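Local coordinates for protein putative Phosphate (Eubacterium rectale, PDB 3DAO) that is probably a phosphate-ester hydrolase of the haloacid dehalogenase-like family, with its natural substrate not established, at residues A[28-39]-A[64-73]; A[235-243]-A[256-264]. All coordinates share one frame; numbering follows the deposited sequence.

Contact 1. Residues A[28-39]-A[64-73]; sequences IDGTLVKDGSLL and RQFSSEFKLF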
loop_
_atom_site.group_PDB
_atom_site.type_symbol
_atom_site.label_atom_id
_atom_site.label_comp_id
_atom_site.label_asym_id
_atom_site.label_seq_id
_atom_site.Cartn_x
_atom_site.Cartn_y
_atom_site.Cartn_z
ATOM N N ILE A 28 -2.352 4.621 -6.906
ATOM C CA ILE A 28 -2.479 4.122 -8.240
ATOM C C ILE A 28 -3.849 3.609 -8.593
ATOM O O ILE A 28 -4.505 4.076 -9.543
ATOM C CB ILE A 28 -1.460 2.951 -8.424
ATOM C CG1 ILE A 28 -0.031 3.461 -8.150
ATOM C CG2 ILE A 28 -1.584 2.310 -9.806
ATOM C CD1 ILE A 28 1.039 2.386 -8.165
ATOM N N ASP A 29 -4.255 2.616 -7.827
ATOM C CA ASP A 29 -5.481 1.873 -8.128
ATOM C C ASP A 29 -6.765 2.625 -7.872
ATOM O O ASP A 29 -7.157 2.916 -6.738
ATOM C CB ASP A 29 -5.460 0.527 -7.439
ATOM C CG ASP A 29 -4.358 -0.380 -7.981
ATOM O OD1 ASP A 29 -4.365 -0.729 -9.179
ATOM O OD2 ASP A 29 -3.502 -0.787 -7.178
ATOM N N GLY A 30 -7.404 2.949 -8.982
ATOM C CA GLY A 30 -8.642 3.707 -8.966
ATOM C C GLY A 30 -8.357 5.183 -8.998
ATOM O O GLY A 30 -9.266 5.990 -8.976
ATOM N N THR A 31 -7.074 5.530 -9.054
ATOM C CA THR A 31 -6.653 6.950 -9.086
ATOM C C THR A 31 -6.076 7.305 -10.446
ATOM O O THR A 31 -6.519 8.255 -11.083
ATOM C CB THR A 31 -5.617 7.253 -7.983
ATOM O OG1 THR A 31 -6.250 7.098 -6.698
ATOM C CG2 THR A 31 -5.084 8.647 -8.070
ATOM N N LEU A 32 -5.069 6.539 -10.862
ATOM C CA LEU A 32 -4.431 6.708 -12.182
ATOM C C LEU A 32 -4.941 5.712 -13.192
ATOM O O LEU A 32 -5.007 5.986 -14.388
ATOM C CB LEU A 32 -2.910 6.508 -12.080
ATOM C CG LEU A 32 -2.158 7.417 -11.079
ATOM C CD1 LEU A 32 -0.646 7.069 -11.057
ATOM C CD2 LEU A 32 -2.379 8.884 -11.283
ATOM N N VAL A 33 -5.284 4.539 -12.706
ATOM C CA VAL A 33 -5.709 3.439 -13.571
ATOM C C VAL A 33 -6.720 2.552 -12.898
ATOM O O VAL A 33 -6.871 2.563 -11.700
ATOM C CB VAL A 33 -4.519 2.530 -13.947
ATOM C CG1 VAL A 33 -3.408 3.362 -14.628
ATOM C CG2 VAL A 33 -3.953 1.821 -12.687
ATOM N N LYS A 34 -7.376 1.755 -13.714
ATOM C CA LYS A 34 -8.319 0.754 -13.217
ATOM C C LYS A 34 -7.583 -0.167 -12.264
ATOM O O LYS A 34 -6.450 -0.556 -12.495
ATOM C CB LYS A 34 -8.902 -0.052 -14.373
ATOM C CG LYS A 34 -10.026 -0.976 -13.950
ATOM C CD LYS A 34 -10.637 -1.670 -15.151
ATOM C CE LYS A 34 -11.666 -2.711 -14.701
ATOM N NZ LYS A 34 -12.275 -3.426 -15.862
ATOM N N ASP A 35 -8.247 -0.530 -11.186
ATOM C CA ASP A 35 -7.631 -1.392 -10.171
ATOM C C ASP A 35 -6.945 -2.578 -10.817
ATOM O O ASP A 35 -7.522 -3.284 -11.652
ATOM C CB ASP A 35 -8.647 -1.895 -9.126
ATOM C CG ASP A 35 -9.185 -0.788 -8.243
ATOM O OD1 ASP A 35 -8.402 0.057 -7.763
ATOM O OD2 ASP A 35 -10.407 -0.785 -8.003
ATOM N N GLY A 36 -5.697 -2.762 -10.443
ATOM C CA GLY A 36 -4.872 -3.861 -10.931
ATOM C C GLY A 36 -4.263 -3.739 -12.327
ATOM O O GLY A 36 -3.461 -4.593 -12.718
ATOM N N SER A 37 -4.593 -2.667 -13.047
ATOM C CA SER A 37 -4.056 -2.504 -14.403
ATOM C C SER A 37 -2.548 -2.480 -14.441
ATOM O O SER A 37 -1.875 -2.014 -13.520
ATOM C CB SER A 37 -4.568 -1.255 -15.107
ATOM O OG SER A 37 -4.024 -1.209 -16.421
ATOM N N LEU A 38 -2.045 -2.999 -15.544
ATOM C CA LEU A 38 -0.623 -3.100 -15.801
ATOM C C LEU A 38 -0.223 -2.027 -16.802
ATOM O O LEU A 38 0.952 -1.866 -17.137
ATOM C CB LEU A 38 -0.303 -4.463 -16.447
ATOM C CG LEU A 38 -0.753 -5.737 -15.708
ATOM C CD1 LEU A 38 -0.471 -6.972 -16.558
ATOM C CD2 LEU A 38 -0.091 -5.810 -14.331
ATOM N N LEU A 39 -1.234 -1.345 -17.314
ATOM C CA LEU A 39 -1.058 -0.317 -18.343
ATOM C C LEU A 39 -1.422 1.064 -17.879
ATOM O O LEU A 39 -2.368 1.267 -17.113
ATOM C CB LEU A 39 -1.926 -0.632 -19.568
ATOM C CG LEU A 39 -1.741 -2.009 -20.185
ATOM C CD1 LEU A 39 -2.881 -2.291 -21.175
ATOM C CD2 LEU A 39 -0.366 -2.092 -20.835
ATOM N N ARG A 64 0.142 -1.415 -3.525
ATOM C CA ARG A 64 0.812 -2.374 -4.398
ATOM C C ARG A 64 2.205 -2.731 -3.942
ATOM O O ARG A 64 2.853 -1.967 -3.227
ATOM C CB ARG A 64 0.917 -1.829 -5.843
ATOM C CG ARG A 64 -0.344 -1.662 -6.628
ATOM C CD ARG A 64 0.033 -1.500 -8.113
ATOM N NE ARG A 64 -1.158 -1.268 -8.933
ATOM C CZ ARG A 64 -1.194 -1.428 -10.237
ATOM N NH1 ARG A 64 -0.110 -1.841 -10.864
ATOM N NH2 ARG A 64 -2.317 -1.207 -10.892
ATOM N N GLN A 65 2.644 -3.911 -4.381
ATOM C CA GLN A 65 4.014 -4.374 -4.163
ATOM C C GLN A 65 4.946 -3.559 -5.025
ATOM O O GLN A 65 4.535 -2.960 -6.007
ATOM C CB GLN A 65 4.219 -5.827 -4.585
ATOM C CG GLN A 65 3.422 -6.796 -3.812
ATOM C CD GLN A 65 3.756 -8.194 -4.222
ATOM O OE1 GLN A 65 3.478 -8.607 -5.356
ATOM N NE2 GLN A 65 4.334 -8.954 -3.295
ATOM N N PHE A 66 6.229 -3.577 -4.659
ATOM C CA PHE A 66 7.246 -2.828 -5.416
ATOM C C PHE A 66 7.288 -3.257 -6.850
ATOM O O PHE A 66 7.267 -2.433 -7.755
ATOM C CB PHE A 66 8.631 -2.946 -4.774
ATOM C CG PHE A 66 9.711 -2.302 -5.558
ATOM C CD1 PHE A 66 9.646 -0.946 -5.876
ATOM C CD2 PHE A 66 10.800 -3.035 -5.988
ATOM C CE1 PHE A 66 10.675 -0.341 -6.591
ATOM C CE2 PHE A 66 11.816 -2.429 -6.693
ATOM C CZ PHE A 66 11.757 -1.067 -6.978
ATOM N N SER A 67 7.319 -4.566 -7.059
ATOM C CA SER A 67 7.429 -5.115 -8.410
ATOM C C SER A 67 6.365 -4.561 -9.332
ATOM O O SER A 67 6.622 -4.282 -10.506
ATOM C CB SER A 67 7.340 -6.666 -8.403
ATOM O OG SER A 67 6.109 -7.110 -7.835
ATOM N N SER A 68 5.169 -4.400 -8.788
ATOM C CA SER A 68 4.015 -3.924 -9.540
ATOM C C SER A 68 4.147 -2.427 -9.864
ATOM O O SER A 68 3.889 -1.976 -10.980
ATOM C CB SER A 68 2.718 -4.208 -8.801
ATOM O OG SER A 68 1.616 -3.828 -9.611
ATOM N N GLU A 69 4.612 -1.664 -8.889
ATOM C CA GLU A 69 4.814 -0.228 -9.109
ATOM C C GLU A 69 5.919 0.008 -10.129
ATOM O O GLU A 69 5.820 0.878 -11.019
ATOM C CB GLU A 69 5.196 0.493 -7.802
ATOM C CG GLU A 69 4.159 0.471 -6.728
ATOM C CD GLU A 69 4.612 1.155 -5.441
ATOM O OE1 GLU A 69 5.812 1.425 -5.296
ATOM O OE2 GLU A 69 3.772 1.438 -4.569
ATOM N N PHE A 70 6.941 -0.811 -10.021
ATOM C CA PHE A 70 8.200 -0.607 -10.783
ATOM C C PHE A 70 7.923 -0.934 -12.245
ATOM O O PHE A 70 8.464 -0.305 -13.155
ATOM C CB PHE A 70 9.306 -1.479 -10.201
ATOM C CG PHE A 70 10.714 -0.964 -10.400
ATOM C CD1 PHE A 70 11.065 0.347 -10.078
ATOM C CD2 PHE A 70 11.728 -1.851 -10.767
ATOM C CE1 PHE A 70 12.378 0.777 -10.191
ATOM C CE2 PHE A 70 13.023 -1.437 -10.853
ATOM C CZ PHE A 70 13.349 -0.120 -10.594
ATOM N N LYS A 71 7.018 -1.887 -12.458
ATOM C CA LYS A 71 6.630 -2.268 -13.838
ATOM C C LYS A 71 5.697 -1.234 -14.484
ATOM O O LYS A 71 5.882 -0.821 -15.617
ATOM C CB LYS A 71 5.957 -3.649 -13.861
ATOM C CG LYS A 71 6.892 -4.807 -13.589
ATOM C CD LYS A 71 6.100 -6.130 -13.560
ATOM C CE LYS A 71 6.872 -7.260 -12.911
ATOM N NZ LYS A 71 5.976 -8.453 -12.690
ATOM N N LEU A 72 4.713 -0.777 -13.732
ATOM C CA LEU A 72 3.757 0.168 -14.265
ATOM C C LEU A 72 4.456 1.480 -14.700
ATOM O O LEU A 72 4.082 2.102 -15.684
ATOM C CB LEU A 72 2.684 0.483 -13.231
ATOM C CG LEU A 72 1.543 1.405 -13.659
ATOM C CD1 LEU A 72 0.697 0.734 -14.733
ATOM C CD2 LEU A 72 0.699 1.807 -12.407
ATOM N N PHE A 73 5.479 1.863 -13.953
ATOM C CA PHE A 73 6.203 3.108 -14.223
ATOM C C PHE A 73 7.549 2.863 -14.940
ATOM O O PHE A 73 8.475 3.687 -14.905
ATOM C CB PHE A 73 6.430 3.908 -12.946
ATOM C CG PHE A 73 5.178 4.538 -12.389
ATOM C CD1 PHE A 73 4.352 3.816 -11.532
ATOM C CD2 PHE A 73 4.829 5.828 -12.718
ATOM C CE1 PHE A 73 3.211 4.394 -11.010
ATOM C CE2 PHE A 73 3.668 6.408 -12.219
ATOM C CZ PHE A 73 2.865 5.688 -11.355
#
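The guanidinium of Arg64 carries Ile28 CG2 over one face, 3.4 Å above the plane, offset toward the rim, while the Asp29 carboxylate and the carbonyl of Ser37 meet its edge in plane. Arg64 grips Asp29 side-on: NH2 donates to Asp29 OD1 at 2.7 Å, NE to Asp29 OD2 at 3.0 Å, both from the syn side but tilted out of the carboxylate plane by just under 30°, the two group planes 20° apart. Arg64 NH2 also donates to Ser37 O at 2.8 Å, in the carbonyl plane on a lone pair. From NH1 a further bond runs to Ser68 OG, tilted out of the guanidinium plane, which holds the group against rotation. Asp29 OD1 takes a second bond from Gly36 N, arriving from the face opposite Arg64 NH2. Asp29 and Thr31 fit the DxDx(T/V) signature of the HAD family, at the end of strand 23-26, where these enzymes carry their catalytic loop. Ile28 CG2, anti to its own nitrogen, meets Leu72 CD2 tip to tip at a tight 3.5 Å. Phe73 receives Ile28 CD1 and Leu32 CD1 near its ring plane, the latter 3.8 Å from Phe73 CZ; Met45 and Ile48 of helix 42-53 touch the same side chain.

Contact 2. Residues A[235-243]-A[256-264]; sequences DNLNDIEML and RQEVIAAAK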
loop_
_atom_site.group_PDB
_atom_site.type_symbol
_atom_site.label_atom_id
_atom_site.label_comp_id
_atom_site.label_asym_id
_atom_site.label_seq_id
_atom_site.Cartn_x
_atom_site.Cartn_y
_atom_site.Cartn_z
ATOM N N ASP A 235 -7.980 8.362 -3.739
ATOM C CA ASP A 235 -9.345 7.923 -4.029
ATOM C C ASP A 235 -9.997 7.030 -2.978
ATOM O O ASP A 235 -11.139 6.619 -3.157
ATOM C CB ASP A 235 -9.385 7.153 -5.345
ATOM C CG ASP A 235 -8.751 5.781 -5.271
ATOM O OD1 ASP A 235 -7.985 5.502 -4.334
ATOM O OD2 ASP A 235 -9.029 4.951 -6.172
ATOM N N ASN A 236 -9.274 6.784 -1.895
ATOM C CA ASN A 236 -9.642 5.783 -0.884
ATOM C C ASN A 236 -9.746 6.375 0.500
ATOM O O ASN A 236 -9.092 7.342 0.826
ATOM C CB ASN A 236 -8.514 4.726 -0.899
ATOM C CG ASN A 236 -8.863 3.430 -0.188
ATOM O OD1 ASN A 236 -9.105 3.377 1.030
ATOM N ND2 ASN A 236 -8.822 2.350 -0.949
ATOM N N LEU A 237 -10.585 5.766 1.331
ATOM C CA LEU A 237 -10.694 6.234 2.714
ATOM C C LEU A 237 -9.316 6.187 3.363
ATOM O O LEU A 237 -9.011 7.030 4.187
ATOM C CB LEU A 237 -11.672 5.387 3.534
ATOM C CG LEU A 237 -13.160 5.511 3.189
ATOM C CD1 LEU A 237 -13.959 4.417 3.954
ATOM C CD2 LEU A 237 -13.693 6.900 3.496
ATOM N N ASN A 238 -8.473 5.233 2.957
ATOM C CA ASN A 238 -7.116 5.124 3.554
ATOM C C ASN A 238 -6.159 6.256 3.086
ATOM O O ASN A 238 -5.024 6.362 3.539
ATOM C CB ASN A 238 -6.477 3.729 3.389
ATOM C CG ASN A 238 -5.998 3.415 1.963
ATOM O OD1 ASN A 238 -5.726 4.299 1.160
ATOM N ND2 ASN A 238 -5.849 2.118 1.670
ATOM N N ASP A 239 -6.659 7.117 2.209
ATOM C CA ASP A 239 -5.870 8.258 1.696
ATOM C C ASP A 239 -6.220 9.531 2.424
ATOM O O ASP A 239 -5.618 10.577 2.218
ATOM C CB ASP A 239 -6.181 8.501 0.207
ATOM C CG ASP A 239 -5.607 7.437 -0.692
ATOM O OD1 ASP A 239 -4.466 6.978 -0.454
ATOM O OD2 ASP A 239 -6.298 7.054 -1.648
ATOM N N ILE A 240 -7.210 9.432 3.293
ATOM C CA ILE A 240 -7.728 10.634 3.961
ATOM C C ILE A 240 -6.676 11.428 4.750
ATOM O O ILE A 240 -6.599 12.654 4.670
ATOM C CB ILE A 240 -8.983 10.320 4.820
ATOM C CG1 ILE A 240 -10.184 10.170 3.886
ATOM C CG2 ILE A 240 -9.229 11.414 5.856
ATOM C CD1 ILE A 240 -11.510 9.695 4.555
ATOM N N GLU A 241 -5.867 10.725 5.514
ATOM C CA GLU A 241 -4.863 11.405 6.341
ATOM C C GLU A 241 -3.881 12.185 5.454
ATOM O O GLU A 241 -3.582 13.352 5.726
ATOM C CB GLU A 241 -4.135 10.395 7.247
ATOM C CG GLU A 241 -3.140 11.050 8.169
ATOM C CD GLU A 241 -2.489 10.091 9.155
ATOM O OE1 GLU A 241 -2.313 8.886 8.810
ATOM O OE2 GLU A 241 -2.154 10.578 10.271
HETATM N N MSE A 242 -3.427 11.576 4.360
HETATM C CA MSE A 242 -2.454 12.277 3.488
HETATM C C MSE A 242 -3.147 13.437 2.770
HETATM O O MSE A 242 -2.588 14.527 2.621
HETATM C CB MSE A 242 -1.663 11.332 2.538
HETATM C CG MSE A 242 -2.354 10.765 1.401
HETATM SE SE MSE A 242 -1.005 9.775 0.377
HETATM C CE MSE A 242 -2.097 9.244 -1.160
ATOM N N LEU A 243 -4.393 13.218 2.374
ATOM C CA LEU A 243 -5.146 14.292 1.673
ATOM C C LEU A 243 -5.337 15.493 2.604
ATOM O O LEU A 243 -5.291 16.645 2.206
ATOM C CB LEU A 243 -6.489 13.776 1.149
ATOM C CG LEU A 243 -6.460 12.680 0.075
ATOM C CD1 LEU A 243 -7.882 12.111 -0.192
ATOM C CD2 LEU A 243 -5.812 13.159 -1.227
ATOM N N ARG A 256 -15.587 8.334 -2.524
ATOM C CA ARG A 256 -16.564 8.625 -1.472
ATOM C C ARG A 256 -16.517 10.067 -1.023
ATOM O O ARG A 256 -15.475 10.737 -1.058
ATOM C CB ARG A 256 -16.371 7.723 -0.252
ATOM C CG ARG A 256 -16.941 6.337 -0.446
ATOM C CD ARG A 256 -17.202 5.664 0.885
ATOM N NE ARG A 256 -17.987 6.482 1.808
ATOM C CZ ARG A 256 -19.299 6.381 1.987
ATOM N NH1 ARG A 256 -19.992 5.505 1.303
ATOM N NH2 ARG A 256 -19.917 7.160 2.860
ATOM N N GLN A 257 -17.664 10.512 -0.528
ATOM C CA GLN A 257 -17.860 11.859 -0.004
ATOM C C GLN A 257 -16.812 12.271 1.017
ATOM O O GLN A 257 -16.377 13.445 1.083
ATOM C CB GLN A 257 -19.294 11.971 0.637
ATOM C CG GLN A 257 -20.420 11.967 -0.398
ATOM C CD GLN A 257 -21.767 11.350 0.053
ATOM O OE1 GLN A 257 -21.921 10.841 1.181
ATOM N NE2 GLN A 257 -22.748 11.383 -0.863
ATOM N N GLU A 258 -16.428 11.316 1.858
ATOM C CA GLU A 258 -15.449 11.627 2.911
ATOM C C GLU A 258 -14.066 11.895 2.338
ATOM O O GLU A 258 -13.282 12.678 2.892
ATOM C CB GLU A 258 -15.341 10.522 3.954
ATOM C CG GLU A 258 -16.608 10.306 4.747
ATOM C CD GLU A 258 -17.656 9.500 4.002
ATOM O OE1 GLU A 258 -17.353 9.010 2.900
ATOM O OE2 GLU A 258 -18.782 9.326 4.540
ATOM N N VAL A 259 -13.767 11.209 1.235
ATOM C CA VAL A 259 -12.438 11.374 0.590
ATOM C C VAL A 259 -12.445 12.754 -0.055
ATOM O O VAL A 259 -11.516 13.557 0.109
ATOM C CB VAL A 259 -12.156 10.272 -0.413
ATOM C CG1 VAL A 259 -10.788 10.492 -1.058
ATOM C CG2 VAL A 259 -12.249 8.886 0.266
ATOM N N ILE A 260 -13.537 13.049 -0.760
ATOM C CA ILE A 260 -13.669 14.334 -1.422
ATOM C C ILE A 260 -13.516 15.449 -0.402
ATOM O O ILE A 260 -12.811 16.420 -0.625
ATOM C CB ILE A 260 -15.004 14.470 -2.178
ATOM C CG1 ILE A 260 -14.970 13.534 -3.394
ATOM C CG2 ILE A 260 -15.234 15.967 -2.557
ATOM C CD1 ILE A 260 -16.314 13.363 -4.125
ATOM N N ALA A 261 -14.101 15.250 0.773
ATOM C CA ALA A 261 -14.112 16.306 1.796
ATOM C C ALA A 261 -12.752 16.492 2.420
ATOM O O ALA A 261 -12.403 17.588 2.886
ATOM C CB ALA A 261 -15.147 16.003 2.905
ATOM N N ALA A 262 -11.973 15.423 2.410
ATOM C CA ALA A 262 -10.628 15.461 3.017
ATOM C C ALA A 262 -9.678 16.243 2.134
ATOM O O ALA A 262 -8.727 16.870 2.613
ATOM C CB ALA A 262 -10.074 14.045 3.201
ATOM N N ALA A 263 -9.923 16.141 0.834
ATOM C CA ALA A 263 -9.019 16.744 -0.191
ATOM C C ALA A 263 -9.270 18.219 -0.395
ATOM O O ALA A 263 -10.398 18.686 -0.248
ATOM C CB ALA A 263 -9.205 16.024 -1.511
ATOM N N LYS A 264 -8.251 18.976 -0.799
ATOM C CA LYS A 264 -8.500 20.400 -1.058
ATOM C C LYS A 264 -9.344 20.601 -2.317
ATOM O O LYS A 264 -10.126 21.543 -2.389
ATOM C CB LYS A 264 -7.203 21.221 -1.174
ATOM C CG LYS A 264 -6.513 21.594 0.145
ATOM C CD LYS A 264 -6.018 20.414 0.959
ATOM C CE LYS A 264 -5.278 20.903 2.207
ATOM N NZ LYS A 264 -4.991 19.812 3.193
HETATM O O HOH W 1 -13.640 6.202 -2.097
#
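Val259 and Leu243 meet at the inner side of this helix pair, and Leu243 can be followed outward. Leu243 CB lies 4.1 Å from Ala263 CA and beside Ala262 CB. With CG anti to the carbonyl carbon (chi1 -64°), the chain is carried across toward Val259, where Leu243 CD1 presses on Val259 CG1 at 3.4 Å, closer than usual for two carbons; Ala263 CB lies on the same methyl. The other Val259 branch, CG2, packs 3.6 Å from Asn236 C and also meets Leu237 CD2. Ile240 CG2 touches Ala262 CB at 3.8 Å, and its CD1 reaches Glu258 CB and the Glu258 carbonyl. A water donates to Asp235 O and accepts from Arg256 N, and at the far end Lys264 NZ makes a weak bond to Leu243 O as well as a bond to Ala246 O. Glu258, its chain bent at chi2 (79°), receives Arg256 side-on: NH2 on the syn lone pair of OE2, in the guanidinium plane, at 3.0 Å, and NE, tilted, on OE1 at 2.8 Å. An alanine here would keep the CB that touches Leu237 and Ile240 but would probably leave the Arg256 guanidinium without its charge partner and freer to turn. In the 3-10 turn, Asp239 OD2 accepts from Asp235 N and Asn236 N on opposite faces, and Asn236 OD1 closes an Asx turn. Strand 230-234, helix 240-245 and strand 248-252 form a beta-alpha-beta unit of the Rossmann-like HAD core; helix 257-262 follows, with Val259 and Ala263 on Ala251, while Met242 touches Trp213 of helix 212-222.

How the contacts relate
Contact 1 closes before contact 2 opens along the chain, and their centres lie 19 Å apart in the same haloacid dehalogenase-like chain. Both lie at the ends of strands of one mixed beta-sheet, in which strand 23-26, leading into 28-39, runs parallel between 57-61 and 230-234; the last of these leads into 235-243. The loops therefore emerge side by side and touch: Asp235 OD2 is 2.8 Å from Asp29 O, and Asp235 CG is 3.2 Å from Thr31 OG1. Asp235 OD1 and Asp239 OD2 also lie near Asp27 OD2. This clustering of acidic groups beside the candidate DxDx(T/V) sequence is consistent with the usual HAD active site, to which each contact contributes a loop.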